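Uncharacterized protein (Bacteroides ovatus CL02T12C04, PDB 6PTM) is an exo-acting carrageenase of glycoside hydrolase family 42 that probably removes galactose-based units from the ends of carrageenan chains. Local coordinates at residues A[84-87]-A[88-91]; A[600-603]-A[604-608]. One frame throughout, in Å; residues are numbered along the deposited sequence.

Overall arrangement
Both contacts are local and partly buried, and they share no element. Contact 1 lies within the last turns of helix 69-90, in the N-terminal helical region. Contact 2 spans the end of strand 597-600, at the edge of a parallel sheet, and the short helix 602-607 after it. Contact 1 is farther out, about 34 Å from its centre to the centre of the chain, against about 21 Å for contact 2. In contact 1 the Lys86-Glu89 bond is weak, and both residues have outside salt-bridge partners. Contact 2 has a short Glu602-Lys606 bridge and an apolar Ala600-Leu605 contact to the sheet. Contact 1 adds an amide over an indole; contact 2 adds a threonine cap.

Contact 1 (A[84-87]-A[88-91]); sequences YAKW and DENN
Trp87 and Asn91 meet in a local contact at the C-terminal end of helix 69-90, where the chain turns into helix 92-100. The amide of Asn91 lies over one face of the indole, the two planes 11° apart. CB of Asn91 sits 3.6 Å from the centroid of the six-membered ring of Trp87, close to the ring normal, and makes a CH-pi contact. ND2 lies over the same face, nearer the five-membered ring. It also donates a hydrogen bond of 2.9 Å to Trp87 O. This bond is nearly straight, at 169°, and the carbonyl oxygen lies in the plane of the amide. Asn91 thus covers the Trp87 ring and bonds the carbonyl of the same residue. CG of Trp87 is anti to its own N (chi1 -166°), which puts the indole beside its own carbonyl carbon and lets Asn91 reach both.

The motif is a helix-to-helix junction: Asn91 occupies the N-cap position of helix 92-100, but its side chain makes no capping bond there and faces back instead. Backbone bonds such as Glu89 N to Ala85 O, 2.8 Å, continue the helix up to this point. Asp88 OD1 approaches the indole at its edge, 3.4 Å from CE3 of Trp87. The Asp88 carboxylate is also bound by Arg511 and by Asn95. Lys86 and Glu89 run side by side in a salt bridge whose hydrogen bond is weak, 3.4 Å from Lys86 NZ to Glu89 OE1. Lys86 also pairs with Glu44 of helix 44-63, and Glu89 with Arg121 of helix 109-139.

Contact 2 (A[600-603]-A[604-608]); sequences ATEG and ILKNN
The backbone leaves strand 597-600 at Ala600 and turns at Thr601 into helix 602-607, whose first helical bond runs from Leu605 N to Thr601 O, 3.0 Å. Thr601 is the N-cap. Its OG1 accepts from Ile604 N at 2.9 Å, nearly straight at 172°. The torsion chi1 of 63° places OG1 between the backbone N and the carbonyl carbon, which brings it to the open end of the helix. The same hydroxyl oxygen is hydrogen-bonded to Glu412. Thr601 N is buried here and has no partner in the model. Ile604 lays its CG1 branch across the Thr601 hydroxyl, 3.5 Å from CG1 to OG1. CD1 of Leu605 reaches back to CB of Ala600, 3.7 Å away, and so joins the helix to the strand. Helix 602-607 connects parallel strands 597-600 and 614-617 in a beta-alpha-beta crossover that passes strand 564-567. The strand order 2-1-3-4-5 is that of a flavodoxin-like sheet.

Glu602 and Lys606 lie side by side next to helix 625-636, pointing the same way. Glu602 is extended, and Lys606 bends near its end to bring NZ to the carboxylate. Lys606 NZ meets Glu602 OE2 at 2.8 Å in a salt bridge, on the anti side of the carboxylate. OE1, the other oxygen, is taken by Ser626 of that helix. At the far end Asn607 turns its amide back, and ND2 donates to Gly603 O at 2.8 Å. The weak backbone bond from Asn607 N ends on the same carbonyl oxygen. The chemistry implies a short helix with polar side chains at both ends: a hydroxyl accepts from an early backbone N-H, and an amide supplements a weak bond in the last turn. The two occupied oxygens would restrict rotation of the Glu602 carboxylate.

Contact 1 (A[84-87]-A[88-91])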
loop_
_atom_site.group_PDB
_atom_site.type_symbol
_atom_site.label_atom_id
_atom_site.label_comp_id
_atom_site.label_asym_id
_atom_site.label_seq_id
_atom_site.Cartn_x
_atom_site.Cartn_y
_atom_site.Cartn_z
ATOM N N TYR A 84 -6.443 26.423 -13.812
ATOM C CA TYR A 84 -5.440 26.442 -12.722
ATOM C C TYR A 84 -4.242 27.303 -13.151
ATOM O O TYR A 84 -3.749 28.089 -12.316
ATOM C CB TYR A 84 -5.032 25.022 -12.337
ATOM C CG TYR A 84 -6.102 24.213 -11.645
ATOM C CD1 TYR A 84 -7.332 24.747 -11.298
ATOM C CD2 TYR A 84 -5.858 22.894 -11.291
ATOM C CE1 TYR A 84 -8.291 23.994 -10.639
ATOM C CE2 TYR A 84 -6.809 22.122 -10.640
ATOM C CZ TYR A 84 -8.023 22.672 -10.290
ATOM O OH TYR A 84 -8.951 21.913 -9.627
ATOM N N ALA A 85 -3.785 27.166 -14.403
ATOM C CA ALA A 85 -2.661 27.941 -14.947
ATOM C C ALA A 85 -3.036 29.438 -14.952
ATOM O O ALA A 85 -2.162 30.254 -14.634
ATOM C CB ALA A 85 -2.302 27.469 -16.323
ATOM N N LYS A 86 -4.277 29.774 -15.293
ATOM C CA LYS A 86 -4.776 31.177 -15.292
ATOM C C LYS A 86 -4.733 31.698 -13.852
ATOM O O LYS A 86 -4.230 32.788 -13.637
ATOM C CB LYS A 86 -6.194 31.262 -15.878
ATOM C CG LYS A 86 -6.687 32.673 -16.176
ATOM C CD LYS A 86 -5.626 33.522 -16.854
ATOM C CE LYS A 86 -6.137 34.435 -17.938
ATOM N NZ LYS A 86 -5.197 34.407 -19.085
ATOM N N TRP A 87 -5.217 30.930 -12.882
ATOM C CA TRP A 87 -5.030 31.277 -11.454
ATOM C C TRP A 87 -3.544 31.477 -11.175
ATOM O O TRP A 87 -3.195 32.530 -10.623
ATOM C CB TRP A 87 -5.629 30.242 -10.515
ATOM C CG TRP A 87 -5.724 30.779 -9.129
ATOM C CD1 TRP A 87 -6.756 31.500 -8.607
ATOM C CD2 TRP A 87 -4.711 30.713 -8.111
ATOM N NE1 TRP A 87 -6.474 31.845 -7.312
ATOM C CE2 TRP A 87 -5.225 31.384 -6.980
ATOM C CE3 TRP A 87 -3.441 30.140 -8.037
ATOM C CZ2 TRP A 87 -4.509 31.490 -5.786
ATOM C CZ3 TRP A 87 -2.744 30.216 -6.853
ATOM C CH2 TRP A 87 -3.269 30.898 -5.747
ATOM N N ASP A 88 -2.681 30.574 -11.624
ATOM C CA ASP A 88 -1.247 30.683 -11.287
ATOM C C ASP A 88 -0.705 32.004 -11.871
ATOM O O ASP A 88 0.073 32.696 -11.195
ATOM C CB ASP A 88 -0.453 29.438 -11.707
ATOM C CG ASP A 88 -0.864 28.148 -10.997
ATOM O OD1 ASP A 88 -1.258 28.241 -9.817
ATOM O OD2 ASP A 88 -0.783 27.043 -11.629
ATOM N N GLU A 89 -1.057 32.313 -13.105
ATOM C CA GLU A 89 -0.566 33.515 -13.826
ATOM C C GLU A 89 -0.986 34.760 -13.035
ATOM O O GLU A 89 -0.206 35.679 -12.983
ATOM C CB GLU A 89 -1.128 33.508 -15.247
ATOM C CG GLU A 89 -0.676 34.659 -16.118
ATOM C CD GLU A 89 -1.591 34.825 -17.320
ATOM O OE1 GLU A 89 -2.073 33.813 -17.875
ATOM O OE2 GLU A 89 -1.870 35.971 -17.672
ATOM N N ASN A 90 -2.169 34.750 -12.408
ATOM C CA ASN A 90 -2.750 35.930 -11.706
ATOM C C ASN A 90 -2.348 35.963 -10.229
ATOM O O ASN A 90 -2.681 36.964 -9.572
ATOM C CB ASN A 90 -4.272 35.977 -11.795
ATOM C CG ASN A 90 -4.742 36.300 -13.190
ATOM O OD1 ASN A 90 -4.039 36.965 -13.945
ATOM N ND2 ASN A 90 -5.915 35.809 -13.544
ATOM N N ASN A 91 -1.659 34.949 -9.715
ATOM C CA ASN A 91 -1.365 34.853 -8.263
ATOM C C ASN A 91 0.088 34.423 -8.091
ATOM O O ASN A 91 0.318 33.490 -7.295
ATOM C CB ASN A 91 -2.382 33.928 -7.588
ATOM C CG ASN A 91 -3.786 34.497 -7.614
ATOM O OD1 ASN A 91 -4.165 35.227 -6.700
ATOM N ND2 ASN A 91 -4.555 34.194 -8.644
#

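Contact 2 (A[600-603]-A[604-608])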
loop_
_atom_site.group_PDB
_atom_site.type_symbol
_atom_site.label_atom_id
_atom_site.label_comp_id
_atom_site.label_asym_id
_atom_site.label_seq_id
_atom_site.Cartn_x
_atom_site.Cartn_y
_atom_site.Cartn_z
ATOM N N ALA A 600 5.606 -16.491 4.821
ATOM C CA ALA A 600 5.058 -17.507 5.748
ATOM C C ALA A 600 5.252 -16.984 7.158
ATOM O O ALA A 600 6.277 -16.355 7.428
ATOM C CB ALA A 600 5.738 -18.847 5.585
ATOM N N THR A 601 4.270 -17.248 8.004
ATOM C CA THR A 601 4.308 -17.033 9.459
ATOM C C THR A 601 3.618 -18.222 10.107
ATOM O O THR A 601 2.911 -18.976 9.405
ATOM C CB THR A 601 3.536 -15.763 9.853
ATOM O OG1 THR A 601 2.167 -15.955 9.493
ATOM C CG2 THR A 601 4.069 -14.519 9.195
ATOM N N GLU A 602 3.618 -18.277 11.427
ATOM C CA GLU A 602 2.740 -19.229 12.132
ATOM C C GLU A 602 1.267 -19.032 11.711
ATOM O O GLU A 602 0.583 -20.020 11.409
ATOM C CB GLU A 602 2.890 -19.073 13.643
ATOM C CG GLU A 602 1.931 -19.989 14.400
ATOM C CD GLU A 602 2.144 -20.067 15.902
ATOM O OE1 GLU A 602 3.059 -19.391 16.445
ATOM O OE2 GLU A 602 1.359 -20.795 16.529
ATOM N N GLY A 603 0.779 -17.790 11.683
ATOM C CA GLY A 603 -0.635 -17.498 11.389
ATOM C C GLY A 603 -1.022 -17.885 9.975
ATOM O O GLY A 603 -2.101 -18.446 9.760
ATOM N N ILE A 604 -0.162 -17.620 9.006
ATOM C CA ILE A 604 -0.395 -18.039 7.603
ATOM C C ILE A 604 -0.432 -19.573 7.523
ATOM O O ILE A 604 -1.341 -20.128 6.841
ATOM C CB ILE A 604 0.664 -17.381 6.690
ATOM C CG1 ILE A 604 0.379 -15.887 6.513
ATOM C CG2 ILE A 604 0.771 -18.070 5.348
ATOM C CD1 ILE A 604 1.538 -15.079 5.923
ATOM N N LEU A 605 0.519 -20.268 8.146
ATOM C CA LEU A 605 0.547 -21.752 8.047
ATOM C C LEU A 605 -0.727 -22.282 8.704
ATOM O O LEU A 605 -1.303 -23.261 8.195
ATOM C CB LEU A 605 1.810 -22.320 8.707
ATOM C CG LEU A 605 2.986 -22.577 7.762
ATOM C CD1 LEU A 605 3.383 -21.311 7.028
ATOM C CD2 LEU A 605 4.179 -23.056 8.539
ATOM N N LYS A 606 -1.181 -21.677 9.794
ATOM C CA LYS A 606 -2.361 -22.241 10.500
ATOM C C LYS A 606 -3.665 -21.886 9.790
ATOM O O LYS A 606 -4.602 -22.636 9.953
ATOM C CB LYS A 606 -2.408 -21.792 11.953
ATOM C CG LYS A 606 -1.260 -22.387 12.739
ATOM C CD LYS A 606 -1.328 -22.140 14.214
ATOM C CE LYS A 606 -0.983 -23.412 14.958
ATOM N NZ LYS A 606 -0.295 -23.071 16.216
ATOM N N ASN A 607 -3.747 -20.781 9.063
ATOM C CA ASN A 607 -5.068 -20.275 8.604
ATOM C C ASN A 607 -5.234 -20.332 7.092
ATOM O O ASN A 607 -6.351 -20.111 6.680
ATOM C CB ASN A 607 -5.282 -18.845 9.091
ATOM C CG ASN A 607 -5.450 -18.843 10.593
ATOM O OD1 ASN A 607 -6.518 -19.217 11.079
ATOM N ND2 ASN A 607 -4.399 -18.489 11.322
ATOM N N ASN A 608 -4.163 -20.497 6.309
ATOM C CA ASN A 608 -4.202 -20.352 4.827
ATOM C C ASN A 608 -3.840 -21.685 4.163
ATOM O O ASN A 608 -3.034 -22.451 4.693
ATOM C CB ASN A 608 -3.264 -19.248 4.334
ATOM C CG ASN A 608 -3.657 -17.853 4.765
ATOM O OD1 ASN A 608 -4.635 -17.677 5.489
ATOM N ND2 ASN A 608 -2.868 -16.859 4.364
#